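Local coordinates for protein MFP2B (Ascaris suum, PDB 2BJR) that enhances polymerization of the major sperm protein in the amoeboid motility of nematode sperm, and binds a zinc ion, at residues I187-N193 against A278-Y284; D283-K287 against W300-H304. The contacts are given in a common frame with arbitrary orientation. Residues are numbered along the deposited sequence.

How the contacts relate
Both contacts lie toward the surface on the same side of the chain's centre, their centres about 13 Å apart, and both use strand 282-288. Contact 1 (187-193 against 278-284) joins an irregular stretch to the loop and first residues of that strand, and its key bonds are between backbones, with one polar side-chain pair. Contact 2 (283-287 against 300-304) lies further along the strand, where two strands cross without any hydrogen bond and meet largely through side chains, led by a lysine over a tryptophan. Asp283 and Tyr284 belong to both; Tyr284 spans them, its hydroxyl serving Asn193 and its ring meeting Val303. Asn193 OD1 lies 4.1 Å from Val303 CG1.

Contact 1 of 2, residues I187-N193 against A278-Y284; sequences IVRVTLN and AIRGFDY
This is a surface contact in which an extended but irregular stretch, 187-193, leading into strand 194-199, docks on the loop that becomes strand 282-288. The two segments run roughly parallel and meet in one beta bridge, Val190 with Arg280 (CA-CA 4.8 Å). Val190 N donates to Ile279 O (2.9 Å, 173°), and Gly281 N donates to Val190 O (2.7 Å, 135°), so Val190 bonds both neighbours of Arg280. Glycine suits position 281, since a CB there would sit 2.8 Å from Val190 O. Arg189 CA adds a CH...O contact to Ile279 O (3.3 Å), and its side chain (chi1 m) brings CD to 3.3 Å from Arg280 O; a water accepts from Arg189 NH1 (2.9 Å) and donates weakly to Arg280 O (3.5 Å). Branched aliphatics fill the flank: Ile279 CG2 and CG1 lie 4.4 Å from Ile187 CD1 and Val190 CG2, respectively. Phe282, chi1 p, starts sideways, but its ring nears 187-193, CE2 lying 3.4 Å from Val190 O; Arg359 makes a cation-pi contact with this ring. Asn193 ND2 donates to Tyr284 OH (2.6 Å). Arg280 points away, bonded to Leu275 O and salt-bridged through NH2 to Asp283 OD1 (3.1 Å). The bond pattern is that of an isolated parallel beta bridge, in the neighbourhood of the zinc site but not part of it: the Ile279 side chain is about 9 Å from that of the zinc ligand Cys174.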
# COMPACT_ATOMS: atom_id res chain seq x y z
N ILE A 187 5.42 -10.02 -20.86
CA ILE A 187 4.95 -9.29 -19.67
C ILE A 187 5.08 -7.78 -19.87
O ILE A 187 5.94 -7.29 -20.63
CB ILE A 187 5.74 -9.70 -18.40
CG1 ILE A 187 7.24 -9.36 -18.50
CG2 ILE A 187 5.54 -11.18 -18.05
CD1 ILE A 187 7.91 -9.24 -17.12
N VAL A 188 4.21 -7.04 -19.21
CA VAL A 188 4.44 -5.62 -19.01
C VAL A 188 5.31 -5.55 -17.76
O VAL A 188 4.97 -6.17 -16.75
CB VAL A 188 3.11 -4.86 -18.79
CG1 VAL A 188 3.37 -3.36 -18.64
CG2 VAL A 188 2.11 -5.13 -19.97
N ARG A 189 6.43 -4.83 -17.81
CA ARG A 189 7.21 -4.66 -16.58
C ARG A 189 6.48 -3.74 -15.58
O ARG A 189 5.72 -2.84 -15.96
CB ARG A 189 8.63 -4.16 -16.88
CG ARG A 189 9.50 -5.24 -17.52
CD ARG A 189 10.95 -4.87 -17.78
NE ARG A 189 11.09 -3.84 -18.80
CZ ARG A 189 12.26 -3.35 -19.24
NH1 ARG A 189 13.41 -3.82 -18.74
NH2 ARG A 189 12.29 -2.43 -20.19
N VAL A 190 6.75 -3.99 -14.31
CA VAL A 190 6.08 -3.33 -13.19
C VAL A 190 6.56 -1.90 -13.09
O VAL A 190 7.76 -1.65 -13.09
CB VAL A 190 6.40 -4.05 -11.87
CG1 VAL A 190 5.76 -3.32 -10.72
CG2 VAL A 190 5.96 -5.53 -11.90
N THR A 191 5.64 -0.96 -12.99
CA THR A 191 6.03 0.45 -12.82
C THR A 191 5.55 1.08 -11.52
O THR A 191 5.86 2.24 -11.23
CB THR A 191 5.51 1.26 -14.00
OG1 THR A 191 4.10 1.05 -14.15
CG2 THR A 191 6.15 0.79 -15.30
N LEU A 192 4.80 0.33 -10.72
CA LEU A 192 4.43 0.78 -9.39
C LEU A 192 5.41 0.28 -8.33
O LEU A 192 5.83 -0.84 -8.38
CB LEU A 192 3.06 0.23 -9.05
CG LEU A 192 2.00 0.67 -10.07
CD1 LEU A 192 0.63 0.31 -9.51
CD2 LEU A 192 2.03 2.15 -10.42
N ASN A 193 5.79 1.12 -7.40
CA ASN A 193 6.61 0.70 -6.27
C ASN A 193 5.90 -0.41 -5.55
O ASN A 193 4.67 -0.35 -5.35
CB ASN A 193 6.80 1.85 -5.29
CG ASN A 193 7.55 3.03 -5.88
OD1 ASN A 193 7.05 4.17 -5.88
ND2 ASN A 193 8.78 2.77 -6.37
N ALA A 278 14.34 -8.66 -13.55
CA ALA A 278 13.68 -9.10 -14.77
C ALA A 278 12.23 -8.64 -14.89
O ALA A 278 11.73 -8.54 -15.99
CB ALA A 278 13.76 -10.62 -14.90
N ILE A 279 11.54 -8.35 -13.77
CA ILE A 279 10.14 -7.93 -13.88
C ILE A 279 9.90 -6.44 -13.65
O ILE A 279 8.81 -5.95 -13.94
CB ILE A 279 9.22 -8.76 -12.95
CG1 ILE A 279 9.37 -8.30 -11.50
CG2 ILE A 279 9.43 -10.30 -13.15
CD1 ILE A 279 8.41 -9.07 -10.59
N ARG A 280 10.91 -5.72 -13.17
CA ARG A 280 10.71 -4.33 -12.81
C ARG A 280 10.98 -3.38 -13.96
O ARG A 280 11.84 -3.65 -14.81
CB ARG A 280 11.56 -3.95 -11.62
CG ARG A 280 13.02 -3.91 -11.82
CD ARG A 280 13.77 -3.79 -10.53
NE ARG A 280 15.21 -3.49 -10.73
CZ ARG A 280 16.20 -4.08 -10.09
NH1 ARG A 280 15.99 -5.02 -9.18
NH2 ARG A 280 17.44 -3.71 -10.35
N GLY A 281 10.27 -2.27 -13.97
CA GLY A 281 10.38 -1.31 -15.03
C GLY A 281 11.20 -0.10 -14.62
O GLY A 281 11.18 0.88 -15.31
N PHE A 282 11.85 -0.18 -13.47
CA PHE A 282 12.61 0.93 -12.91
C PHE A 282 13.68 0.40 -11.95
O PHE A 282 13.57 -0.72 -11.43
CB PHE A 282 11.66 1.90 -12.19
CG PHE A 282 10.88 1.25 -11.09
CD1 PHE A 282 11.39 1.18 -9.80
CD2 PHE A 282 9.65 0.66 -11.37
CE1 PHE A 282 10.66 0.54 -8.79
CE2 PHE A 282 8.93 0.03 -10.37
CZ PHE A 282 9.44 -0.03 -9.09
N ASP A 283 14.73 1.21 -11.71
CA ASP A 283 15.74 0.91 -10.74
C ASP A 283 15.82 1.99 -9.67
O ASP A 283 15.57 3.16 -9.93
CB ASP A 283 17.13 0.83 -11.43
CG ASP A 283 17.14 -0.21 -12.55
OD1 ASP A 283 16.84 -1.39 -12.25
OD2 ASP A 283 17.32 0.08 -13.76
N TYR A 284 16.24 1.60 -8.47
CA TYR A 284 16.39 2.53 -7.36
C TYR A 284 17.84 2.96 -7.20
O TYR A 284 18.75 2.16 -7.44
CB TYR A 284 16.00 1.87 -6.03
CG TYR A 284 14.52 1.64 -5.84
CD1 TYR A 284 14.03 0.39 -5.55
CD2 TYR A 284 13.62 2.69 -5.95
CE1 TYR A 284 12.66 0.16 -5.32
CE2 TYR A 284 12.25 2.46 -5.81
CZ TYR A 284 11.78 1.21 -5.47
OH TYR A 284 10.40 1.02 -5.31
O HOH W 1 14.00 -5.69 -16.58

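Contact 2 of 2, residues D283-K287 against W300-H304; sequences DYDWK and WIPVH
Strand 283-287 is a regular extended beta strand and crosses strand 300-302 at -76°, their axes 8.8 Å apart at closest approach; the nearest CA pair, Lys287 and Trp300, is 8.4 Å apart. No hydrogen bond joins the segments. Each pairs instead with strand 355-361, Asp285 bonding Cys358 and Ile301 bonding Arg359 through their backbones. Side chains, Trp300 above all, reach across the gap. Trp300 (chi1 m, chi2 97°) lays its indole against strand 283-287: CZ3 comes within 3.4 Å of Asp283 O, and CH2 within 3.6 Å of Asp285 CB. Lys287, with chi1 and chi2 both m and the rest t, bends over one indole face, placing CE 3.5 Å from the centroid of the five-membered ring of Trp300, a CH-pi contact 11° off the normal. Its NZ lies 4.3 Å from that centroid, an off-centre cation-pi contact, and salt-bridges Asp285 OD2 (2.8 Å), two residues back on the same strand. Tyr284 points away at CB, yet its CE2 touches CG2 of buried Val303 at 3.6 Å, while its hydroxyl bonds Asn193. Lysine suits this place because its terminal methylene, CE, packs on the indole; the direct contact therefore rests on dispersion and cation-pi attraction, while backbone bonds go to strand 355-361.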
# COMPACT_ATOMS: atom_id res chain seq x y z
N ASP A 283 14.73 1.21 -11.71
CA ASP A 283 15.74 0.91 -10.74
C ASP A 283 15.82 1.99 -9.67
O ASP A 283 15.57 3.16 -9.93
CB ASP A 283 17.13 0.83 -11.43
CG ASP A 283 17.14 -0.21 -12.55
OD1 ASP A 283 16.84 -1.39 -12.25
OD2 ASP A 283 17.32 0.08 -13.76
N TYR A 284 16.24 1.60 -8.47
CA TYR A 284 16.39 2.53 -7.36
C TYR A 284 17.84 2.96 -7.20
O TYR A 284 18.75 2.16 -7.44
CB TYR A 284 16.00 1.87 -6.03
CG TYR A 284 14.52 1.64 -5.84
CD1 TYR A 284 14.03 0.39 -5.55
CD2 TYR A 284 13.62 2.69 -5.95
CE1 TYR A 284 12.66 0.16 -5.32
CE2 TYR A 284 12.25 2.46 -5.81
CZ TYR A 284 11.78 1.21 -5.47
OH TYR A 284 10.40 1.02 -5.31
N ASP A 285 18.03 4.17 -6.71
CA ASP A 285 19.31 4.66 -6.24
C ASP A 285 19.07 5.85 -5.33
O ASP A 285 18.03 6.49 -5.42
CB ASP A 285 20.11 5.16 -7.43
CG ASP A 285 21.60 5.26 -7.14
OD1 ASP A 285 22.10 4.79 -6.08
OD2 ASP A 285 22.30 5.83 -8.00
N TRP A 286 20.02 6.16 -4.47
CA TRP A 286 19.87 7.28 -3.54
C TRP A 286 20.64 8.41 -4.15
O TRP A 286 21.78 8.20 -4.56
CB TRP A 286 20.37 6.92 -2.15
CG TRP A 286 19.57 5.82 -1.53
CD1 TRP A 286 19.63 4.48 -1.83
CD2 TRP A 286 18.58 5.96 -0.53
NE1 TRP A 286 18.74 3.78 -1.05
CE2 TRP A 286 18.07 4.66 -0.25
CE3 TRP A 286 18.05 7.05 0.16
CZ2 TRP A 286 17.07 4.44 0.69
CZ3 TRP A 286 17.04 6.80 1.09
CH2 TRP A 286 16.60 5.50 1.37
N LYS A 287 19.99 9.56 -4.28
CA LYS A 287 20.57 10.72 -4.98
C LYS A 287 20.59 11.93 -4.07
O LYS A 287 19.69 12.09 -3.24
CB LYS A 287 19.76 11.06 -6.22
CG LYS A 287 19.66 9.96 -7.26
CD LYS A 287 21.09 9.67 -7.84
CE LYS A 287 21.02 8.86 -9.13
NZ LYS A 287 22.34 8.21 -9.42
N TRP A 300 15.64 10.74 -12.99
CA TRP A 300 15.52 10.21 -11.62
C TRP A 300 14.39 10.94 -10.90
O TRP A 300 14.28 12.16 -10.91
CB TRP A 300 16.82 10.30 -10.84
CG TRP A 300 17.85 9.35 -11.31
CD1 TRP A 300 18.87 9.62 -12.17
CD2 TRP A 300 17.99 7.97 -10.95
NE1 TRP A 300 19.63 8.50 -12.38
CE2 TRP A 300 19.11 7.47 -11.66
CE3 TRP A 300 17.27 7.10 -10.13
CZ2 TRP A 300 19.54 6.14 -11.55
CZ3 TRP A 300 17.68 5.79 -10.03
CH2 TRP A 300 18.80 5.31 -10.74
N ILE A 301 13.47 10.18 -10.34
CA ILE A 301 12.31 10.78 -9.72
C ILE A 301 12.31 10.28 -8.27
O ILE A 301 12.42 9.08 -8.06
CB ILE A 301 11.03 10.32 -10.44
CG1 ILE A 301 11.09 10.63 -11.96
CG2 ILE A 301 9.81 10.98 -9.89
CD1 ILE A 301 9.72 10.44 -12.66
N PRO A 302 12.16 11.14 -7.28
CA PRO A 302 12.01 10.62 -5.91
C PRO A 302 10.84 9.64 -5.80
O PRO A 302 9.81 9.78 -6.46
CB PRO A 302 11.73 11.88 -5.07
CG PRO A 302 12.31 13.01 -5.88
CD PRO A 302 12.07 12.62 -7.33
N VAL A 303 10.99 8.66 -4.92
CA VAL A 303 9.89 7.81 -4.51
C VAL A 303 9.01 8.73 -3.69
O VAL A 303 9.53 9.46 -2.87
CB VAL A 303 10.41 6.61 -3.69
CG1 VAL A 303 9.33 5.92 -2.96
CG2 VAL A 303 11.13 5.68 -4.63
N HIS A 304 7.70 8.76 -3.93
CA HIS A 304 6.83 9.65 -3.19
C HIS A 304 5.48 9.03 -2.93
O HIS A 304 4.96 8.28 -3.75
CB HIS A 304 6.61 10.99 -3.93
CG HIS A 304 6.09 10.84 -5.32
ND1 HIS A 304 4.78 11.10 -5.67
CD2 HIS A 304 6.71 10.46 -6.46
CE1 HIS A 304 4.61 10.86 -6.97
NE2 HIS A 304 5.78 10.49 -7.48